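Long-range contacts in reticulocyte binding protein (Streptococcus agalactiae COH1, PDB 3FAW), which probably hydrolyses alpha-1,6 branch linkages of glycogen-like glucans as a cell-wall-bound pullulanase, with a TIM-barrel catalytic domain: residues 294-299 and 358-363; 244-249 and 367-372; 38-43 and 51-56. All coordinates share one frame; numbering follows the deposited sequence.

Contacts 1 and 2 are neighbours on the outside of the catalytic TIM barrel, their centres about 12 Å apart, and contact 1 is nested along the chain inside the loop that contact 2 closes. Helix 367-381 joins them: E371 OE2, on 367-372, probably accepts a hydrogen bond from E360 N (2.8 Å), while F295 CE1 packs on L372 CD1 at 3.6 Å. K363, at the end of contact 1, gives its carbonyl oxygen to a calcium ion, and the V244 side chain of contact 2 lies about 9 Å from the same ion. Contact 3 stands apart in an N-terminal beta domain, its centre about 55 Å from that of contact 1 and about 52 Å from that of contact 2.

Contact 1: residues 294-299 and 358-363; sequences TFAAFS and YSEKPK. With CA (calcium ion), chain B.
F295 and Y358 form the tight part of this contact. Y358 CB sits over the centre of the F295 phenyl ring, 3.7 Å from the centroid and only 12° off the normal, a CH-pi contact. Y358 CG lies beside the backbone N (chi1 -49°), which carries the phenol off that centre; it turns an edge to the phenyl ring in an offset edge-to-face pair, planes at 67°, and its OH is hydrogen-bonded to Y321 OH. F295 N donates a nearly straight bond to Y358 O (3.0 Å), in the carbonyl plane, and water 1 bridges that oxygen to A296 N, so two donors grip it. T294 CB also touches Y358 O, at 3.3 Å. T294, F295 and Y358 are buried, whereas E360 and A296, on the looser side, are partly exposed to solvent. E360 crosses T294 at about a right angle, its CG 4.0 Å from T294 CG2; its carboxylate passes A296 CB and bonds through OE2 to Q291 N. K363 O binds calcium at 2.3 Å beside four waters, and K165 and Y202 complete the site. T294 OG1 accepts from A297 N (3.2 Å) and bonds to Q291 O: a threonine N-cap on helix 295-298, in the alpha-amylase-type barrel domain.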
loop_
_atom_site.group_PDB
_atom_site.type_symbol
_atom_site.label_atom_id
_atom_site.label_comp_id
_atom_site.label_asym_id
_atom_site.label_seq_id
_atom_site.Cartn_x
_atom_site.Cartn_y
_atom_site.Cartn_z
ATOM N N THR A 294 -7.888 18.025 3.763
ATOM C CA THR A 294 -7.119 17.859 4.996
ATOM C C THR A 294 -7.732 16.773 5.877
ATOM O O THR A 294 -8.869 16.350 5.649
ATOM C CB THR A 294 -7.061 19.178 5.808
ATOM O OG1 THR A 294 -8.382 19.553 6.224
ATOM C CG2 THR A 294 -6.441 20.316 4.984
ATOM N N PHE A 295 -6.969 16.327 6.879
ATOM C CA PHE A 295 -7.465 15.392 7.899
ATOM C C PHE A 295 -8.715 15.938 8.588
ATOM O O PHE A 295 -9.662 15.193 8.847
ATOM C CB PHE A 295 -6.399 15.120 8.978
ATOM C CG PHE A 295 -5.148 14.442 8.467
ATOM C CD1 PHE A 295 -5.222 13.272 7.724
ATOM C CD2 PHE A 295 -3.892 14.963 8.761
ATOM C CE1 PHE A 295 -4.071 12.647 7.258
ATOM C CE2 PHE A 295 -2.739 14.340 8.304
ATOM C CZ PHE A 295 -2.831 13.177 7.553
ATOM N N ALA A 296 -8.695 17.236 8.888
ATOM C CA ALA A 296 -9.788 17.912 9.590
ATOM C C ALA A 296 -11.081 17.978 8.768
ATOM O O ALA A 296 -12.177 17.907 9.330
ATOM C CB ALA A 296 -9.353 19.318 10.003
ATOM N N ALA A 297 -10.954 18.122 7.447
ATOM C CA ALA A 297 -12.117 18.104 6.549
ATOM C C ALA A 297 -12.677 16.683 6.402
ATOM O O ALA A 297 -13.898 16.482 6.417
ATOM C CB ALA A 297 -11.744 18.676 5.178
ATOM N N PHE A 298 -11.780 15.708 6.258
ATOM C CA PHE A 298 -12.165 14.293 6.141
ATOM C C PHE A 298 -13.137 13.883 7.252
ATOM O O PHE A 298 -14.115 13.180 6.994
ATOM C CB PHE A 298 -10.918 13.395 6.178
ATOM C CG PHE A 298 -11.124 12.017 5.588
ATOM C CD1 PHE A 298 -10.511 11.668 4.389
ATOM C CD2 PHE A 298 -11.909 11.066 6.239
ATOM C CE1 PHE A 298 -10.679 10.397 3.842
ATOM C CE2 PHE A 298 -12.086 9.792 5.695
ATOM C CZ PHE A 298 -11.465 9.458 4.493
ATOM N N SER A 299 -12.870 14.325 8.482
ATOM C CA SER A 299 -13.726 13.992 9.632
ATOM C C SER A 299 -15.170 14.487 9.482
ATOM O O SER A 299 -16.104 13.878 10.025
ATOM C CB SER A 299 -13.135 14.542 10.931
ATOM O OG SER A 299 -13.074 15.954 10.899
ATOM N N TYR A 358 -1.730 17.287 4.139
ATOM C CA TYR A 358 -3.067 17.103 4.707
ATOM C C TYR A 358 -3.261 17.844 6.025
ATOM O O TYR A 358 -4.255 17.631 6.732
ATOM C CB TYR A 358 -3.354 15.608 4.859
ATOM C CG TYR A 358 -3.030 14.847 3.597
ATOM C CD1 TYR A 358 -3.521 15.275 2.364
ATOM C CD2 TYR A 358 -2.210 13.721 3.621
ATOM C CE1 TYR A 358 -3.224 14.600 1.199
ATOM C CE2 TYR A 358 -1.913 13.031 2.458
ATOM C CZ TYR A 358 -2.421 13.481 1.248
ATOM O OH TYR A 358 -2.132 12.817 0.085
ATOM N N SER A 359 -2.324 18.740 6.326
ATOM C CA SER A 359 -2.371 19.562 7.527
ATOM C C SER A 359 -2.849 20.968 7.191
ATOM O O SER A 359 -2.486 21.535 6.154
ATOM C CB SER A 359 -0.982 19.629 8.170
ATOM O OG SER A 359 -0.943 20.568 9.232
ATOM N N GLU A 360 -3.662 21.534 8.076
ATOM C CA GLU A 360 -4.085 22.928 7.939
ATOM C C GLU A 360 -2.936 23.898 8.238
ATOM O O GLU A 360 -2.924 25.020 7.734
ATOM C CB GLU A 360 -5.290 23.209 8.837
ATOM C CG GLU A 360 -6.558 22.524 8.346
ATOM C CD GLU A 360 -7.793 22.993 9.075
ATOM O OE1 GLU A 360 -7.830 22.855 10.314
ATOM O OE2 GLU A 360 -8.727 23.491 8.408
ATOM N N LYS A 361 -1.966 23.448 9.034
ATOM C CA LYS A 361 -0.828 24.278 9.435
ATOM C C LYS A 361 0.506 23.562 9.197
ATOM O O LYS A 361 1.181 23.178 10.151
ATOM C CB LYS A 361 -0.966 24.661 10.913
ATOM C CG LYS A 361 -2.226 25.446 11.226
ATOM C CD LYS A 361 -2.212 25.982 12.647
ATOM C CE LYS A 361 -1.403 27.271 12.765
ATOM N NZ LYS A 361 -1.474 27.850 14.135
ATOM N N PRO A 362 0.897 23.389 7.919
ATOM C CA PRO A 362 2.124 22.643 7.586
ATOM C C PRO A 362 3.427 23.221 8.175
ATOM O O PRO A 362 4.396 22.484 8.367
ATOM C CB PRO A 362 2.156 22.675 6.047
ATOM C CG PRO A 362 1.242 23.788 5.653
ATOM C CD PRO A 362 0.203 23.882 6.714
ATOM N N LYS A 363 3.443 24.522 8.455
ATOM C CA LYS A 363 4.608 25.177 9.054
ATOM C C LYS A 363 4.774 24.882 10.555
ATOM O O LYS A 363 5.821 25.181 11.124
ATOM C CB LYS A 363 4.560 26.691 8.790
ATOM C CG LYS A 363 4.822 27.039 7.326
ATOM C CD LYS A 363 4.184 28.351 6.897
ATOM C CE LYS A 363 4.864 29.547 7.509
ATOM N NZ LYS A 363 4.335 30.833 6.971
HETATM CA CA CA B . 7.607 26.389 11.801
HETATM O O HOH W 1 -5.870 18.596 8.982
HETATM O O HOH W 2 6.672 28.595 11.311
HETATM O O HOH W 3 8.515 26.906 9.649
HETATM O O HOH W 4 6.393 26.995 13.865
HETATM O O HOH W 5 8.325 24.994 13.770
#

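Contact 2: residues 244-249 and 367-372; sequences VNPSQL and ARIAEL
L249 and A370 bring the backbones closest, CA to CA 5.1 Å, where the loop 244-249, with its 3-10 turn at 246-248, lies against the first turns of helix 367-381; P246 and I369 are farther apart, at 6.6 Å. I369 is the central side chain, pointing from the helix toward the loop and meeting three of its residues. L249 meets it at a slant: L249 CD1 rests 3.9 Å from I369 CB and about as near to CG2, and L249 CB also touches I369 CG2 (4.1 Å). V244 meets I369 differently, tip to tip, through its CG2 and I369 CD1 (3.9 Å). I369 CG1 is anti to the carbonyl carbon (chi1 -67°), and from it an extended chi2 of 173° carries CD1 out to V244 and the P246 ring, whose CG is 4.2 Å away, as well as to the tip of L249; CG2, anti to the backbone N, lies chiefly against L249. A370 adds a methyl-to-methylene contact, its CB 4.2 Å from L249 CB. F449 of helix 432-449 also packs on I369, and Y444 and E448 of that helix touch P246. The carbonyl oxygens of P246 and L249 both accept from K373 NZ, one helical turn past I369. No hydrogen bond links the two segments directly: carbon-to-carbon contacts at ordinary van der Waals spacing join them, and the union of this linker loop with the barrel helix is hydrophobic in character, with K373 NZ supplying polar ties to two loop carbonyls.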
loop_
_atom_site.group_PDB
_atom_site.type_symbol
_atom_site.label_atom_id
_atom_site.label_comp_id
_atom_site.label_asym_id
_atom_site.label_seq_id
_atom_site.Cartn_x
_atom_site.Cartn_y
_atom_site.Cartn_z
ATOM N N VAL A 244 9.808 17.229 17.781
ATOM C CA VAL A 244 8.445 17.148 18.309
ATOM C C VAL A 244 8.294 16.063 19.380
ATOM O O VAL A 244 9.137 15.166 19.506
ATOM C CB VAL A 244 7.402 16.880 17.186
ATOM C CG1 VAL A 244 7.284 18.082 16.260
ATOM C CG2 VAL A 244 7.754 15.610 16.400
ATOM N N ASN A 245 7.202 16.161 20.136
ATOM C CA ASN A 245 6.844 15.187 21.162
ATOM C C ASN A 245 5.443 14.622 20.877
ATOM O O ASN A 245 4.443 15.143 21.387
ATOM C CB ASN A 245 6.906 15.838 22.551
ATOM C CG ASN A 245 6.897 14.817 23.685
ATOM O OD1 ASN A 245 6.392 13.703 23.537
ATOM N ND2 ASN A 245 7.461 15.200 24.828
ATOM N N PRO A 246 5.367 13.563 20.044
ATOM C CA PRO A 246 4.102 12.945 19.625
ATOM C C PRO A 246 3.110 12.663 20.755
ATOM O O PRO A 246 1.918 12.937 20.605
ATOM C CB PRO A 246 4.562 11.634 18.977
ATOM C CG PRO A 246 5.890 11.964 18.413
ATOM C CD PRO A 246 6.521 12.888 19.419
ATOM N N SER A 247 3.608 12.134 21.871
ATOM C CA SER A 247 2.759 11.716 22.997
ATOM C C SER A 247 1.980 12.869 23.637
ATOM O O SER A 247 0.917 12.654 24.224
ATOM C CB SER A 247 3.605 11.008 24.063
ATOM O OG SER A 247 4.616 11.861 24.573
ATOM N N GLN A 248 2.505 14.087 23.509
ATOM C CA GLN A 248 1.862 15.268 24.071
ATOM C C GLN A 248 0.755 15.831 23.163
ATOM O O GLN A 248 -0.014 16.684 23.595
ATOM C CB GLN A 248 2.914 16.348 24.369
ATOM C CG GLN A 248 3.906 15.959 25.472
ATOM C CD GLN A 248 4.896 17.064 25.808
ATOM O OE1 GLN A 248 5.170 17.941 24.989
ATOM N NE2 GLN A 248 5.438 17.025 27.022
ATOM N N LEU A 249 0.665 15.343 21.925
ATOM C CA LEU A 249 -0.240 15.919 20.917
ATOM C C LEU A 249 -1.473 15.052 20.644
ATOM O O LEU A 249 -1.436 13.831 20.780
ATOM C CB LEU A 249 0.514 16.147 19.603
ATOM C CG LEU A 249 1.835 16.913 19.701
ATOM C CD1 LEU A 249 2.604 16.845 18.375
ATOM C CD2 LEU A 249 1.594 18.361 20.123
ATOM N N ALA A 367 1.315 20.025 14.460
ATOM C CA ALA A 367 -0.095 20.057 14.063
ATOM C C ALA A 367 -0.563 18.761 13.394
ATOM O O ALA A 367 -1.561 18.181 13.808
ATOM C CB ALA A 367 -0.356 21.247 13.153
ATOM N N ARG A 368 0.167 18.304 12.379
ATOM C CA ARG A 368 -0.230 17.116 11.600
ATOM C C ARG A 368 -0.366 15.839 12.429
ATOM O O ARG A 368 -1.205 14.991 12.123
ATOM C CB ARG A 368 0.732 16.882 10.433
ATOM C CG ARG A 368 2.179 16.608 10.860
ATOM C CD ARG A 368 3.107 17.635 10.287
ATOM N NE ARG A 368 3.945 17.149 9.217
ATOM C CZ ARG A 368 4.576 17.926 8.342
ATOM N NH1 ARG A 368 4.444 19.250 8.360
ATOM N NH2 ARG A 368 5.332 17.367 7.425
ATOM N N ILE A 369 0.464 15.705 13.461
ATOM C CA ILE A 369 0.375 14.587 14.395
ATOM C C ILE A 369 -0.942 14.679 15.169
ATOM O O ILE A 369 -1.668 13.684 15.305
ATOM C CB ILE A 369 1.583 14.575 15.370
ATOM C CG1 ILE A 369 2.873 14.269 14.601
ATOM C CG2 ILE A 369 1.369 13.556 16.501
ATOM C CD1 ILE A 369 4.143 14.400 15.430
ATOM N N ALA A 370 -1.244 15.880 15.661
ATOM C CA ALA A 370 -2.501 16.143 16.358
ATOM C C ALA A 370 -3.713 15.987 15.426
ATOM O O ALA A 370 -4.751 15.462 15.824
ATOM C CB ALA A 370 -2.477 17.541 16.966
ATOM N N GLU A 371 -3.569 16.438 14.183
ATOM C CA GLU A 371 -4.656 16.372 13.204
ATOM C C GLU A 371 -5.003 14.945 12.753
ATOM O O GLU A 371 -6.178 14.633 12.567
ATOM C CB GLU A 371 -4.316 17.226 11.986
ATOM C CG GLU A 371 -4.318 18.720 12.258
ATOM C CD GLU A 371 -3.619 19.498 11.166
ATOM O OE1 GLU A 371 -2.431 19.223 10.898
ATOM O OE2 GLU A 371 -4.258 20.382 10.567
ATOM N N LEU A 372 -3.995 14.089 12.569
ATOM C CA LEU A 372 -4.249 12.692 12.191
ATOM C C LEU A 372 -4.822 11.899 13.370
ATOM O O LEU A 372 -5.724 11.084 13.193
ATOM C CB LEU A 372 -2.985 12.011 11.646
ATOM C CG LEU A 372 -3.164 10.556 11.164
ATOM C CD1 LEU A 372 -4.267 10.449 10.101
ATOM C CD2 LEU A 372 -1.855 9.977 10.630
#

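Contact 3: residues 38-43 and 51-56; sequences VQLKDA and IQASFT
L40 and F55 lie on one face of the hairpin and cross obliquely, L40 CD1 reaching over a face of the phenyl ring in a CH-pi contact, 4.0 Å from the centroid and 28° off its normal. With L40 CG anti to the backbone N (chi1 -175°), chi2 of 65° turns CD1 over that ring and toward A53 CB, 3.6 Å away. V38 approaches F55 at a slant, its CG1 3.6 Å from CD1 of the ring, while Y111 meets the ring edge-to-face from strand 108-111. A43 and A53, farther along this face, leave their methyls 4.3 Å apart. D42 and S54 lie on the other face: D42 OD1 stands 3.4 Å from S54 CB and bonds to Q44 NE2. K41 points toward the neighbouring strand, its CD beside the F55 carbonyl and its CG near T56 CG2. The backbone explains this change of direction. K41 and D42 both face S54 in a classic beta bulge, with K41 N giving S54 O a 2.8 Å bond and D42 N only a weak one; S54 N returns a bond to D42 O from above the carbonyl plane. At the open end, T56 N donates to Q39 O nearly along the C=O axis, and T56 OG1 accepts from Q39 N (3.1 Å) while also bonding to Q37 O. The chemistry is two-sided: backbone bonds join the strands, the apolar L40 and F55 face packs against further strands, and polar side chains lie on the D42 and S54 face, at the bulge (K41) and beyond the strand ends (Q39, T56).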
loop_
_atom_site.group_PDB
_atom_site.type_symbol
_atom_site.label_atom_id
_atom_site.label_comp_id
_atom_site.label_asym_id
_atom_site.label_seq_id
_atom_site.Cartn_x
_atom_site.Cartn_y
_atom_site.Cartn_z
ATOM N N VAL A 38 44.710 -12.954 -15.634
ATOM C CA VAL A 38 44.246 -12.925 -14.248
ATOM C C VAL A 38 44.490 -11.539 -13.648
ATOM O O VAL A 38 45.639 -11.106 -13.528
ATOM C CB VAL A 38 44.962 -13.994 -13.394
ATOM C CG1 VAL A 38 44.530 -13.903 -11.932
ATOM C CG2 VAL A 38 44.690 -15.388 -13.950
ATOM N N GLN A 39 43.404 -10.848 -13.294
ATOM C CA GLN A 39 43.479 -9.510 -12.700
ATOM C C GLN A 39 42.438 -9.326 -11.592
ATOM O O GLN A 39 41.289 -9.745 -11.735
ATOM C CB GLN A 39 43.277 -8.434 -13.770
ATOM C CG GLN A 39 44.314 -8.453 -14.889
ATOM C CD GLN A 39 44.113 -7.339 -15.904
ATOM O OE1 GLN A 39 43.128 -6.601 -15.853
ATOM N NE2 GLN A 39 45.051 -7.217 -16.834
ATOM N N LEU A 40 42.856 -8.688 -10.501
ATOM C CA LEU A 40 41.989 -8.397 -9.354
ATOM C C LEU A 40 40.986 -7.284 -9.691
ATOM O O LEU A 40 41.368 -6.249 -10.244
ATOM C CB LEU A 40 42.856 -7.984 -8.156
ATOM C CG LEU A 40 42.209 -7.724 -6.792
ATOM C CD1 LEU A 40 41.592 -8.995 -6.212
ATOM C CD2 LEU A 40 43.251 -7.147 -5.835
ATOM N N LYS A 41 39.714 -7.503 -9.352
ATOM C CA LYS A 41 38.632 -6.559 -9.664
ATOM C C LYS A 41 38.155 -5.793 -8.425
ATOM O O LYS A 41 38.085 -4.562 -8.427
ATOM C CB LYS A 41 37.441 -7.301 -10.281
ATOM C CG LYS A 41 37.711 -7.900 -11.651
ATOM C CD LYS A 41 36.514 -8.708 -12.161
ATOM C CE LYS A 41 35.414 -7.825 -12.735
ATOM N NZ LYS A 41 35.772 -7.269 -14.074
ATOM N N ASP A 42 37.808 -6.539 -7.380
ATOM C CA ASP A 42 37.319 -5.955 -6.132
ATOM C C ASP A 42 37.465 -6.951 -4.981
ATOM O O ASP A 42 37.953 -8.068 -5.172
ATOM C CB ASP A 42 35.860 -5.508 -6.289
ATOM C CG ASP A 42 34.943 -6.637 -6.736
ATOM O OD1 ASP A 42 34.597 -7.499 -5.897
ATOM O OD2 ASP A 42 34.561 -6.655 -7.928
ATOM N N ALA A 43 37.050 -6.536 -3.788
ATOM C CA ALA A 43 37.145 -7.384 -2.606
ATOM C C ALA A 43 36.177 -6.938 -1.517
ATOM O O ALA A 43 35.881 -5.746 -1.383
ATOM C CB ALA A 43 38.567 -7.384 -2.074
ATOM N N ILE A 51 38.156 -12.682 3.700
ATOM C CA ILE A 51 37.957 -11.689 2.642
ATOM C C ILE A 51 37.813 -12.373 1.280
ATOM O O ILE A 51 38.664 -13.170 0.893
ATOM C CB ILE A 51 39.134 -10.688 2.578
ATOM C CG1 ILE A 51 39.123 -9.776 3.811
ATOM C CG2 ILE A 51 39.072 -9.848 1.293
ATOM C CD1 ILE A 51 40.242 -8.752 3.829
ATOM N N GLN A 52 36.737 -12.064 0.559
ATOM C CA GLN A 52 36.549 -12.589 -0.796
ATOM C C GLN A 52 36.987 -11.558 -1.838
ATOM O O GLN A 52 36.525 -10.418 -1.824
ATOM C CB GLN A 52 35.103 -13.048 -1.042
ATOM C CG GLN A 52 34.013 -12.007 -0.835
ATOM C CD GLN A 52 32.664 -12.469 -1.357
ATOM O OE1 GLN A 52 32.349 -13.663 -1.342
ATOM N NE2 GLN A 52 31.857 -11.521 -1.824
ATOM N N ALA A 53 37.899 -11.972 -2.720
ATOM C CA ALA A 53 38.440 -11.114 -3.772
ATOM C C ALA A 53 37.975 -11.619 -5.129
ATOM O O ALA A 53 38.191 -12.787 -5.468
ATOM C CB ALA A 53 39.964 -11.104 -3.719
ATOM N N SER A 54 37.347 -10.741 -5.906
ATOM C CA SER A 54 36.844 -11.109 -7.227
ATOM C C SER A 54 37.895 -10.843 -8.304
ATOM O O SER A 54 38.548 -9.796 -8.307
ATOM C CB SER A 54 35.561 -10.348 -7.542
ATOM O OG SER A 54 34.986 -10.824 -8.743
ATOM N N PHE A 55 38.050 -11.800 -9.213
ATOM C CA PHE A 55 39.008 -11.697 -10.311
ATOM C C PHE A 55 38.290 -11.765 -11.656
ATOM O O PHE A 55 37.138 -12.197 -11.735
ATOM C CB PHE A 55 40.041 -12.830 -10.220
ATOM C CG PHE A 55 41.081 -12.625 -9.150
ATOM C CD1 PHE A 55 42.389 -12.298 -9.488
ATOM C CD2 PHE A 55 40.751 -12.752 -7.804
ATOM C CE1 PHE A 55 43.354 -12.106 -8.500
ATOM C CE2 PHE A 55 41.707 -12.558 -6.813
ATOM C CZ PHE A 55 43.010 -12.235 -7.161
ATOM N N THR A 56 38.974 -11.321 -12.708
ATOM C CA THR A 56 38.499 -11.519 -14.079
ATOM C C THR A 56 38.344 -13.018 -14.350
ATOM O O THR A 56 37.326 -13.461 -14.885
ATOM C CB THR A 56 39.480 -10.919 -15.113
ATOM O OG1 THR A 56 40.809 -11.384 -14.840
ATOM C CG2 THR A 56 39.455 -9.393 -15.065
#